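Local coordinates for protein putative surface-anchored fimbrial subunit (PDB 3HR6) that forms the shaft of a Corynebacterium diphtheriae pilus as the major pilin SpaA, built of tandem Ig-like modules with stabilising isopeptide and disulfide bonds, at residues Arg4-Ala8 / Leu132-His136; Ser38-Val44 / Leu98-Glu104; Lys305-Thr310 / Thr420-Gln426; Ile367-Thr371 / Tyr381-Trp385. Residue numbers count along the deposited sequence, not the author numbering.

In the fold
The contacts fall into two pairs on opposite sides of an elongated pilin's centre, about 50 to 60 Å apart between contact centres. Interactions 1 and 2 belong to one mixed sheet in the N-terminal module and touch where Ile7 CD1 lies 3.7 Å from Tyr99 CD2. Interactions 3 and 4 meet because strands 302-315 and 361-375 are neighbours in another sheet near the bound calcium; Lys305 N lies 2.7 Å from Gly370 O. Interactions 1 and 3 are parallel pairs, partly buried, with polar side chains bridging one face. Interaction 2, antiparallel and buried, adds extensive apolar contact to its ladder. Interaction 4, an antiparallel hairpin, has one regular bonded pair, then a backbone bond and an indole-to-carbonyl bond.

Interaction 1: Arg4-Ala8 / Leu132-His136; sequences RTSIA and LQDVH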
# COMPACT_ATOMS: atom_id res chain seq x y z
N ARG A 4 -13.15 -44.21 6.77
CA ARG A 4 -13.10 -42.70 6.65
C ARG A 4 -11.68 -42.16 6.76
O ARG A 4 -10.90 -42.57 7.62
CB ARG A 4 -14.06 -42.04 7.64
CG ARG A 4 -15.48 -42.54 7.38
CD ARG A 4 -16.57 -41.58 7.77
NE ARG A 4 -16.67 -40.40 6.90
CZ ARG A 4 -17.11 -40.40 5.64
NH1 ARG A 4 -17.44 -41.54 5.03
NH2 ARG A 4 -17.19 -39.26 4.97
N THR A 5 -11.38 -41.20 5.89
CA THR A 5 -10.01 -40.81 5.64
C THR A 5 -9.87 -39.32 5.96
O THR A 5 -10.86 -38.65 6.23
CB THR A 5 -9.66 -41.15 4.16
OG1 THR A 5 -8.24 -41.27 3.99
CG2 THR A 5 -10.23 -40.12 3.20
N SER A 6 -8.64 -38.83 5.95
CA SER A 6 -8.41 -37.39 6.10
C SER A 6 -7.19 -36.98 5.28
O SER A 6 -6.33 -37.80 5.00
CB SER A 6 -8.24 -36.97 7.56
OG SER A 6 -7.04 -37.48 8.12
N ILE A 7 -7.20 -35.71 4.86
CA ILE A 7 -6.06 -35.08 4.21
C ILE A 7 -5.61 -33.90 5.06
O ILE A 7 -6.37 -32.96 5.29
CB ILE A 7 -6.38 -34.66 2.76
CG1 ILE A 7 -6.71 -35.89 1.92
CG2 ILE A 7 -5.17 -33.94 2.14
CD1 ILE A 7 -7.56 -35.60 0.72
N ALA A 8 -4.36 -33.97 5.51
CA ALA A 8 -3.72 -32.91 6.26
C ALA A 8 -2.81 -32.16 5.29
O ALA A 8 -1.81 -32.73 4.80
CB ALA A 8 -2.91 -33.51 7.38
N LEU A 132 -3.06 -46.23 4.87
CA LEU A 132 -2.90 -44.94 5.51
C LEU A 132 -4.20 -44.17 5.27
O LEU A 132 -4.49 -43.73 4.15
CB LEU A 132 -1.71 -44.22 4.90
CG LEU A 132 -1.24 -42.89 5.45
CD1 LEU A 132 -1.05 -42.94 6.97
CD2 LEU A 132 0.05 -42.51 4.73
N GLN A 133 -4.98 -44.02 6.33
CA GLN A 133 -6.24 -43.30 6.28
C GLN A 133 -6.04 -41.82 6.47
O GLN A 133 -6.80 -41.04 5.92
CB GLN A 133 -7.20 -43.78 7.37
CG GLN A 133 -7.49 -45.24 7.35
CD GLN A 133 -8.17 -45.70 6.07
OE1 GLN A 133 -8.83 -44.91 5.41
NE2 GLN A 133 -8.01 -46.96 5.74
N ASP A 134 -5.04 -41.44 7.26
CA ASP A 134 -4.73 -40.05 7.50
C ASP A 134 -3.51 -39.64 6.68
O ASP A 134 -2.34 -39.91 7.03
CB ASP A 134 -4.60 -39.80 9.00
CG ASP A 134 -5.85 -40.29 9.77
OD1 ASP A 134 -6.95 -39.73 9.57
OD2 ASP A 134 -5.74 -41.27 10.53
N VAL A 135 -3.81 -39.00 5.55
CA VAL A 135 -2.82 -38.63 4.57
C VAL A 135 -2.30 -37.22 4.86
O VAL A 135 -3.04 -36.37 5.38
CB VAL A 135 -3.40 -38.75 3.15
CG1 VAL A 135 -2.45 -38.18 2.08
CG2 VAL A 135 -3.72 -40.23 2.89
N HIS A 136 -1.01 -37.01 4.55
CA HIS A 136 -0.33 -35.70 4.67
C HIS A 136 0.30 -35.29 3.34
O HIS A 136 0.95 -36.12 2.67
CB HIS A 136 0.76 -35.79 5.72
CG HIS A 136 0.23 -36.02 7.10
ND1 HIS A 136 -0.07 -34.99 7.96
CD2 HIS A 136 -0.12 -37.16 7.73
CE1 HIS A 136 -0.54 -35.50 9.09
NE2 HIS A 136 -0.58 -36.81 8.97
O HOH W 1 -4.49 -36.47 7.66
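A parallel pair sets the first and last strands of the N-terminal Ig-like pilin module side by side in its sheet, so that the start and end of the module's chain meet. Leu132 makes little contact with Arg4-Ala8; its backbone bonds to Gln123. Gln133 starts the pairing: its carbonyl O accepts from Ser6 N at 2.9 Å and also from Thr5 OG1, a very short 2.4 Å bond. Asp134 pairs with Ser6 on the face shared with Ala8 and His136, where Ser6 OG donates to Asp134 OD1 at 2.7 Å. Val135 turns its side chain to the other face, beside Ile7, while its backbone carries the parallel pattern forward: Val135 N donates to Ser6 O at 2.8 Å and Val135 O accepts from Ala8 N at 2.7 Å. One water donates to both Ser6 OG and Val135 O. His136 lies opposite Ala8, whose backbone goes on to bond with Val137; His136 ND1 bonds to His10 NE2 and lies only 3.3 Å from Ala8 CB.

Interaction 2: Ser38-Val44 / Leu98-Glu104; sequences SFTLYRV and LYLVVQE
Two extended strands, Ser38-Val44 and Leu98-Glu104, run antiparallel at 149°, axes 4.4 Å apart at closest approach, with Phe39 opposite Gln103 and Arg43 opposite Tyr99. Thr40-Val102 and Tyr42-Leu100 are hydrogen-bonded pairs: Thr40 N-Val102 O, Val102 N-Thr40 O and Tyr42 N-Leu100 O measure 2.8 Å, Leu100 N-Tyr42 O 2.7 Å; Val44 N-Leu98 O (2.8 Å) and Glu104 N-Ser38 O (2.7 Å) close the ends. Tyr99, an m rotamer, is the residue most covered. Its CB lies 3.8 Å from Leu41 CD1, and its OH, bonded also to Thr95 O, accepts from Arg43 NH2 at 3.1 Å. Phe39 (m) shares that face, with Gln103 CG 4.1 Å from its ring centroid (CH-pi) and Val101 CG1 3.6 Å from Phe39 CD1. On the opposite face Tyr42 (m) places CE2 3.6 Å from Val102 CG2, while a water joins Tyr42 OH to Glu104 OE2, which takes a 2.5 Å bond from Thr40 OG1. Strand 5-13 packs on the Phe39-Leu41-Tyr99 face, consistent with the inward face of an Ig-like β-sandwich.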
# COMPACT_ATOMS: atom_id res chain seq x y z
N SER A 38 -4.62 -20.67 2.66
CA SER A 38 -6.00 -21.04 2.40
C SER A 38 -6.06 -22.07 1.29
O SER A 38 -5.49 -21.89 0.22
CB SER A 38 -6.80 -19.79 1.99
OG SER A 38 -8.11 -20.18 1.62
N PHE A 39 -6.76 -23.17 1.57
CA PHE A 39 -6.90 -24.25 0.65
C PHE A 39 -8.33 -24.66 0.51
O PHE A 39 -9.06 -24.70 1.49
CB PHE A 39 -6.12 -25.46 1.14
CG PHE A 39 -4.65 -25.27 1.12
CD1 PHE A 39 -3.89 -25.63 0.00
CD2 PHE A 39 -4.01 -24.75 2.22
CE1 PHE A 39 -2.52 -25.43 -0.02
CE2 PHE A 39 -2.66 -24.56 2.21
CZ PHE A 39 -1.90 -24.90 1.08
N THR A 40 -8.72 -24.99 -0.71
CA THR A 40 -9.98 -25.64 -0.96
C THR A 40 -9.71 -27.10 -1.37
O THR A 40 -8.86 -27.40 -2.22
CB THR A 40 -10.79 -24.88 -2.02
OG1 THR A 40 -11.01 -23.55 -1.56
CG2 THR A 40 -12.13 -25.55 -2.28
N LEU A 41 -10.45 -28.01 -0.73
CA LEU A 41 -10.49 -29.41 -1.09
C LEU A 41 -11.68 -29.67 -2.02
O LEU A 41 -12.80 -29.30 -1.71
CB LEU A 41 -10.57 -30.28 0.16
CG LEU A 41 -10.40 -31.79 -0.07
CD1 LEU A 41 -8.94 -32.15 -0.43
CD2 LEU A 41 -10.89 -32.58 1.15
N TYR A 42 -11.40 -30.28 -3.17
CA TYR A 42 -12.41 -30.77 -4.10
C TYR A 42 -12.31 -32.27 -4.25
O TYR A 42 -11.20 -32.84 -4.24
CB TYR A 42 -12.17 -30.20 -5.50
CG TYR A 42 -12.31 -28.69 -5.60
CD1 TYR A 42 -13.56 -28.13 -5.88
CD2 TYR A 42 -11.23 -27.84 -5.44
CE1 TYR A 42 -13.72 -26.79 -5.99
CE2 TYR A 42 -11.37 -26.48 -5.55
CZ TYR A 42 -12.65 -25.95 -5.81
OH TYR A 42 -12.85 -24.61 -5.93
N ARG A 43 -13.46 -32.92 -4.44
CA ARG A 43 -13.50 -34.34 -4.83
C ARG A 43 -13.49 -34.45 -6.36
O ARG A 43 -14.18 -33.69 -7.03
CB ARG A 43 -14.75 -35.02 -4.28
CG ARG A 43 -14.86 -36.51 -4.68
CD ARG A 43 -15.88 -37.27 -3.84
NE ARG A 43 -15.69 -37.00 -2.42
CZ ARG A 43 -16.49 -36.26 -1.64
NH1 ARG A 43 -17.61 -35.70 -2.11
NH2 ARG A 43 -16.16 -36.08 -0.36
N VAL A 44 -12.67 -35.35 -6.89
CA VAL A 44 -12.67 -35.60 -8.33
C VAL A 44 -13.85 -36.50 -8.68
O VAL A 44 -13.93 -37.64 -8.23
CB VAL A 44 -11.36 -36.19 -8.82
CG1 VAL A 44 -11.38 -36.41 -10.33
CG2 VAL A 44 -10.22 -35.25 -8.46
N LEU A 98 -10.57 -39.76 -5.01
CA LEU A 98 -9.47 -38.93 -5.51
C LEU A 98 -9.82 -37.48 -5.21
O LEU A 98 -10.94 -37.03 -5.51
CB LEU A 98 -9.26 -39.11 -7.02
CG LEU A 98 -8.05 -38.40 -7.67
CD1 LEU A 98 -6.74 -38.90 -7.09
CD2 LEU A 98 -8.05 -38.57 -9.21
N TYR A 99 -8.89 -36.75 -4.59
CA TYR A 99 -9.12 -35.36 -4.25
C TYR A 99 -8.20 -34.41 -4.98
O TYR A 99 -7.14 -34.77 -5.46
CB TYR A 99 -9.02 -35.14 -2.74
CG TYR A 99 -10.17 -35.78 -1.98
CD1 TYR A 99 -11.35 -35.09 -1.76
CD2 TYR A 99 -10.08 -37.10 -1.50
CE1 TYR A 99 -12.41 -35.67 -1.09
CE2 TYR A 99 -11.15 -37.68 -0.81
CZ TYR A 99 -12.30 -36.96 -0.60
OH TYR A 99 -13.39 -37.52 0.05
N LEU A 100 -8.64 -33.17 -5.07
CA LEU A 100 -7.83 -32.11 -5.64
C LEU A 100 -7.74 -30.99 -4.60
O LEU A 100 -8.75 -30.52 -4.08
CB LEU A 100 -8.44 -31.62 -6.96
CG LEU A 100 -7.69 -30.47 -7.62
CD1 LEU A 100 -6.52 -30.99 -8.42
CD2 LEU A 100 -8.66 -29.63 -8.50
N VAL A 101 -6.50 -30.63 -4.26
CA VAL A 101 -6.23 -29.60 -3.27
C VAL A 101 -5.82 -28.33 -4.01
O VAL A 101 -4.85 -28.34 -4.78
CB VAL A 101 -5.10 -30.03 -2.28
CG1 VAL A 101 -4.64 -28.86 -1.41
CG2 VAL A 101 -5.56 -31.22 -1.42
N VAL A 102 -6.54 -27.25 -3.77
CA VAL A 102 -6.28 -25.98 -4.47
C VAL A 102 -5.91 -24.92 -3.44
O VAL A 102 -6.74 -24.51 -2.65
CB VAL A 102 -7.49 -25.51 -5.30
CG1 VAL A 102 -7.21 -24.14 -5.96
CG2 VAL A 102 -7.84 -26.53 -6.37
N GLN A 103 -4.67 -24.46 -3.45
CA GLN A 103 -4.36 -23.27 -2.65
C GLN A 103 -5.02 -22.05 -3.27
O GLN A 103 -5.00 -21.87 -4.48
CB GLN A 103 -2.86 -22.99 -2.53
CG GLN A 103 -2.61 -21.94 -1.45
CD GLN A 103 -1.15 -21.74 -1.08
OE1 GLN A 103 -0.24 -22.40 -1.61
NE2 GLN A 103 -0.92 -20.83 -0.13
N GLU A 104 -5.56 -21.20 -2.41
CA GLU A 104 -6.34 -20.04 -2.83
C GLU A 104 -5.54 -18.76 -2.60
O GLU A 104 -4.54 -18.74 -1.90
CB GLU A 104 -7.60 -19.98 -2.03
CG GLU A 104 -8.49 -21.23 -2.16
CD GLU A 104 -9.27 -21.31 -3.46
OE1 GLU A 104 -8.92 -20.65 -4.45
OE2 GLU A 104 -10.24 -22.09 -3.49
O HOH W 2 -3.25 -19.08 0.47
O HOH W 3 -10.80 -23.11 -6.01
O HOH W 4 -12.84 -39.37 -6.43

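Interaction 3: Lys305-Thr310 / Thr420-Gln426; sequences KFGQIT and TNVLVEQ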
# COMPACT_ATOMS: atom_id res chain seq x y z
N LYS A 305 3.13 14.25 7.68
CA LYS A 305 2.50 14.92 8.80
C LYS A 305 2.22 16.38 8.45
O LYS A 305 3.08 17.05 7.92
CB LYS A 305 3.45 14.86 9.98
CG LYS A 305 4.04 13.48 10.26
CD LYS A 305 2.96 12.45 10.58
CE LYS A 305 3.60 11.13 10.96
NZ LYS A 305 2.60 10.10 11.34
N PHE A 306 1.02 16.83 8.80
CA PHE A 306 0.58 18.17 8.43
C PHE A 306 0.28 18.97 9.65
O PHE A 306 0.01 18.45 10.73
CB PHE A 306 -0.65 18.12 7.51
CG PHE A 306 -0.29 17.80 6.08
CD1 PHE A 306 0.15 16.53 5.71
CD2 PHE A 306 -0.34 18.79 5.11
CE1 PHE A 306 0.51 16.27 4.38
CE2 PHE A 306 0.00 18.52 3.80
CZ PHE A 306 0.45 17.27 3.43
N GLY A 307 0.35 20.29 9.46
CA GLY A 307 0.06 21.22 10.55
C GLY A 307 -0.69 22.44 10.07
O GLY A 307 -0.87 22.66 8.88
N GLN A 308 -1.19 23.18 11.02
CA GLN A 308 -2.07 24.32 10.75
C GLN A 308 -1.81 25.40 11.80
O GLN A 308 -1.75 25.12 12.98
CB GLN A 308 -3.51 23.83 10.93
CG GLN A 308 -4.56 24.88 10.83
CD GLN A 308 -5.93 24.27 10.81
OE1 GLN A 308 -6.47 24.01 9.73
NE2 GLN A 308 -6.51 24.02 12.00
N ILE A 309 -1.68 26.64 11.34
CA ILE A 309 -1.41 27.80 12.18
C ILE A 309 -2.68 28.62 12.20
O ILE A 309 -3.23 28.91 11.16
CB ILE A 309 -0.25 28.63 11.62
CG1 ILE A 309 1.05 27.84 11.73
CG2 ILE A 309 -0.11 29.94 12.41
CD1 ILE A 309 2.16 28.44 10.89
N THR A 310 -3.15 28.98 13.37
CA THR A 310 -4.30 29.91 13.49
C THR A 310 -3.86 31.21 14.12
O THR A 310 -3.36 31.23 15.25
CB THR A 310 -5.50 29.31 14.25
OG1 THR A 310 -5.95 28.12 13.56
CG2 THR A 310 -6.66 30.28 14.28
N THR A 420 4.09 11.77 15.75
CA THR A 420 2.95 12.65 15.44
C THR A 420 1.85 11.84 14.82
O THR A 420 2.07 11.20 13.82
CB THR A 420 3.41 13.77 14.49
OG1 THR A 420 4.41 14.49 15.22
CG2 THR A 420 2.27 14.72 14.13
N ASN A 421 0.66 11.87 15.41
CA ASN A 421 -0.46 11.15 14.80
C ASN A 421 -1.80 11.90 14.85
O ASN A 421 -2.85 11.32 14.62
CB ASN A 421 -0.60 9.74 15.41
CG ASN A 421 -0.89 9.73 16.90
OD1 ASN A 421 -1.00 10.75 17.61
ND2 ASN A 421 -1.00 8.51 17.41
N VAL A 422 -1.72 13.19 15.16
CA VAL A 422 -2.84 14.11 15.03
C VAL A 422 -2.33 15.39 14.34
O VAL A 422 -1.12 15.59 14.19
CB VAL A 422 -3.46 14.42 16.37
CG1 VAL A 422 -3.97 13.15 17.02
CG2 VAL A 422 -2.47 15.16 17.28
N LEU A 423 -3.26 16.25 13.91
CA LEU A 423 -2.91 17.49 13.26
C LEU A 423 -2.07 18.36 14.20
O LEU A 423 -2.42 18.56 15.35
CB LEU A 423 -4.18 18.21 12.82
CG LEU A 423 -4.01 19.53 12.07
CD1 LEU A 423 -3.47 19.27 10.70
CD2 LEU A 423 -5.31 20.27 12.00
N VAL A 424 -0.96 18.87 13.72
CA VAL A 424 -0.13 19.74 14.54
C VAL A 424 -0.70 21.15 14.41
O VAL A 424 -0.92 21.62 13.30
CB VAL A 424 1.32 19.71 14.08
CG1 VAL A 424 2.13 20.68 14.89
CG2 VAL A 424 1.92 18.30 14.19
N GLU A 425 -0.96 21.80 15.53
CA GLU A 425 -1.53 23.13 15.50
C GLU A 425 -0.75 24.10 16.34
O GLU A 425 -0.16 23.75 17.36
CB GLU A 425 -2.98 23.07 15.97
CG GLU A 425 -3.80 22.29 14.96
CD GLU A 425 -5.26 22.57 15.08
OE1 GLU A 425 -5.95 21.68 15.61
OE2 GLU A 425 -5.69 23.70 14.66
N GLN A 426 -0.79 25.36 15.94
CA GLN A 426 -0.34 26.41 16.83
C GLN A 426 -1.29 27.58 16.67
O GLN A 426 -1.59 27.95 15.55
CB GLN A 426 1.08 26.83 16.44
CG GLN A 426 1.73 27.81 17.37
CD GLN A 426 1.84 27.26 18.78
OE1 GLN A 426 1.20 27.76 19.68
NE2 GLN A 426 2.60 26.20 18.94
O HOH W 5 0.31 15.79 11.73
O HOH W 6 -4.28 25.99 14.25
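Parallel pairing of neighbouring strands recurs in this pilin, and here the incoming chain Thr420-Gln426 settles beside Lys305-Thr310 only gradually. Lys305 bridges the wide end with its side chain: NZ donates to Thr420 O at 2.8 Å and is also bonded to Ser303. At Phe306 the backbones draw together, Phe306 O accepting from Val424 N at 3.2 Å; a water lies 2.9 Å from both Phe306 O and Val422 O. At Gly307 the chains are nearest by CA distance (Gly307 CA to Val424 CA 4.3 Å), with Gly307 CA 2.9 Å from Val424 O, where a β-carbon would have been tight. Gln308 N donates to Val424 O at 2.8 Å and Gln308 O accepts from Gln426 N at 3.1 Å, while NE2 reaches Glu425 OE2 at 2.8 Å and OE1 is held by Ser365 and Gln263. A second water links Gln308 O, Thr310 OG1 and Glu425 OE2. Ile309 points to the other face, and Thr310 N bonds to Gln426 O at 2.9 Å. Strand 302-315 thus lies here between parallel 424-432 and antiparallel 361-375, and it also pairs antiparallel with 268-276; Ile309 and Gln426 both pack on Val412 of strand 410-412.

Interaction 4: Ile367-Thr371 / Tyr381-Trp385; sequences IHLGT and YTDAW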
# COMPACT_ATOMS: atom_id res chain seq x y z
N ILE A 367 0.01 22.70 5.86
CA ILE A 367 1.42 22.80 5.90
C ILE A 367 1.99 21.39 6.07
O ILE A 367 1.81 20.77 7.12
CB ILE A 367 1.92 23.69 7.07
CG1 ILE A 367 1.32 25.11 6.99
CG2 ILE A 367 3.40 23.75 7.02
CD1 ILE A 367 1.38 25.91 8.31
N HIS A 368 2.69 20.91 5.05
CA HIS A 368 3.35 19.60 5.14
C HIS A 368 4.64 19.78 5.91
O HIS A 368 5.54 20.51 5.50
CB HIS A 368 3.61 19.03 3.74
CG HIS A 368 4.51 17.84 3.75
ND1 HIS A 368 5.56 17.66 2.85
CD2 HIS A 368 4.54 16.76 4.57
CE1 HIS A 368 6.16 16.51 3.09
NE2 HIS A 368 5.59 15.97 4.17
N LEU A 369 4.75 19.12 7.05
CA LEU A 369 5.88 19.28 7.92
C LEU A 369 7.02 18.29 7.69
O LEU A 369 8.17 18.63 7.81
CB LEU A 369 5.39 19.14 9.36
CG LEU A 369 4.40 20.19 9.79
CD1 LEU A 369 3.87 19.79 11.14
CD2 LEU A 369 5.07 21.55 9.91
N GLY A 370 6.65 17.07 7.32
CA GLY A 370 7.63 16.01 7.14
C GLY A 370 6.97 14.67 6.94
O GLY A 370 5.74 14.61 6.93
N THR A 371 7.78 13.63 6.83
CA THR A 371 7.31 12.30 6.44
C THR A 371 8.03 11.20 7.21
O THR A 371 9.24 11.23 7.42
CB THR A 371 7.49 12.08 4.94
OG1 THR A 371 6.78 13.09 4.25
CG2 THR A 371 6.92 10.71 4.54
N TYR A 381 11.63 9.53 10.44
CA TYR A 381 10.96 10.78 10.13
C TYR A 381 11.99 11.77 9.58
O TYR A 381 13.08 11.95 10.17
CB TYR A 381 10.32 11.39 11.40
CG TYR A 381 9.69 12.74 11.15
CD1 TYR A 381 8.38 12.86 10.63
CD2 TYR A 381 10.41 13.90 11.34
CE1 TYR A 381 7.81 14.09 10.37
CE2 TYR A 381 9.84 15.14 11.08
CZ TYR A 381 8.51 15.24 10.61
OH TYR A 381 7.92 16.44 10.31
N THR A 382 11.62 12.38 8.46
CA THR A 382 12.36 13.48 7.88
C THR A 382 11.54 14.73 7.83
O THR A 382 10.41 14.72 7.37
CB THR A 382 12.85 13.14 6.45
OG1 THR A 382 13.67 11.97 6.52
CG2 THR A 382 13.74 14.27 5.94
N ASP A 383 12.12 15.79 8.35
CA ASP A 383 11.56 17.16 8.32
C ASP A 383 11.74 17.75 6.94
O ASP A 383 12.87 17.86 6.43
CB ASP A 383 12.31 17.95 9.41
CG ASP A 383 11.91 19.41 9.51
OD1 ASP A 383 11.10 19.90 8.73
OD2 ASP A 383 12.42 20.07 10.46
N ALA A 384 10.62 18.04 6.29
CA ALA A 384 10.61 18.52 4.92
C ALA A 384 11.32 19.88 4.82
O ALA A 384 11.79 20.27 3.75
CB ALA A 384 9.18 18.60 4.39
N TRP A 385 11.40 20.58 5.94
CA TRP A 385 11.98 21.93 6.01
C TRP A 385 13.40 21.94 6.58
O TRP A 385 13.97 23.00 6.85
CB TRP A 385 11.06 22.82 6.87
CG TRP A 385 9.73 22.91 6.31
CD1 TRP A 385 8.65 22.06 6.53
CD2 TRP A 385 9.29 23.87 5.36
NE1 TRP A 385 7.60 22.45 5.77
CE2 TRP A 385 7.94 23.57 5.07
CE3 TRP A 385 9.89 24.99 4.75
CZ2 TRP A 385 7.20 24.33 4.19
CZ3 TRP A 385 9.15 25.73 3.89
CH2 TRP A 385 7.82 25.41 3.60
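Side chains can carry a hairpin on after its backbone ladder has frayed, and this pair illustrates how. Regular antiparallel bonding is confined to Thr371 and Thr382, with Thr371 N to Thr382 O at 2.9 Å and Thr382 N to Thr371 O at 2.8 Å. Next comes Gly370, extended and without a side chain. Tyr381, in the t rotamer, brings its OH to 3.2 Å from Gly370 CA, and an ideal β-carbon there would clash with both Tyr381 OH and Thr382 O. Past this point the strands diverge. Ala384 N still donates to Leu369 O at 2.9 Å, but the last link is indolic: Trp385, m with chi2 near 88°, donates from NE1 to His368 O at 2.8 Å, the carbonyl lying near the plane of the ring. Asp383, a t rotamer, aims OD1 at Trp385 N, 2.9 Å away, forming an Asx turn that shapes the exit from the strand. His368 is also t. Its NE2 bonds to Thr371 OG1 at 3.1 Å and more weakly to Gly370 O at the same distance; ND1 pairs with Phe161 N, and the imidazole stacks on the Phe161 ring. Thr371 OG1 in turn meets Ser304. With Gly160 and Gln158, both calcium ligands, close to His368 and Trp385 respectively, this is a β-hairpin abutting the calcium-binding loop.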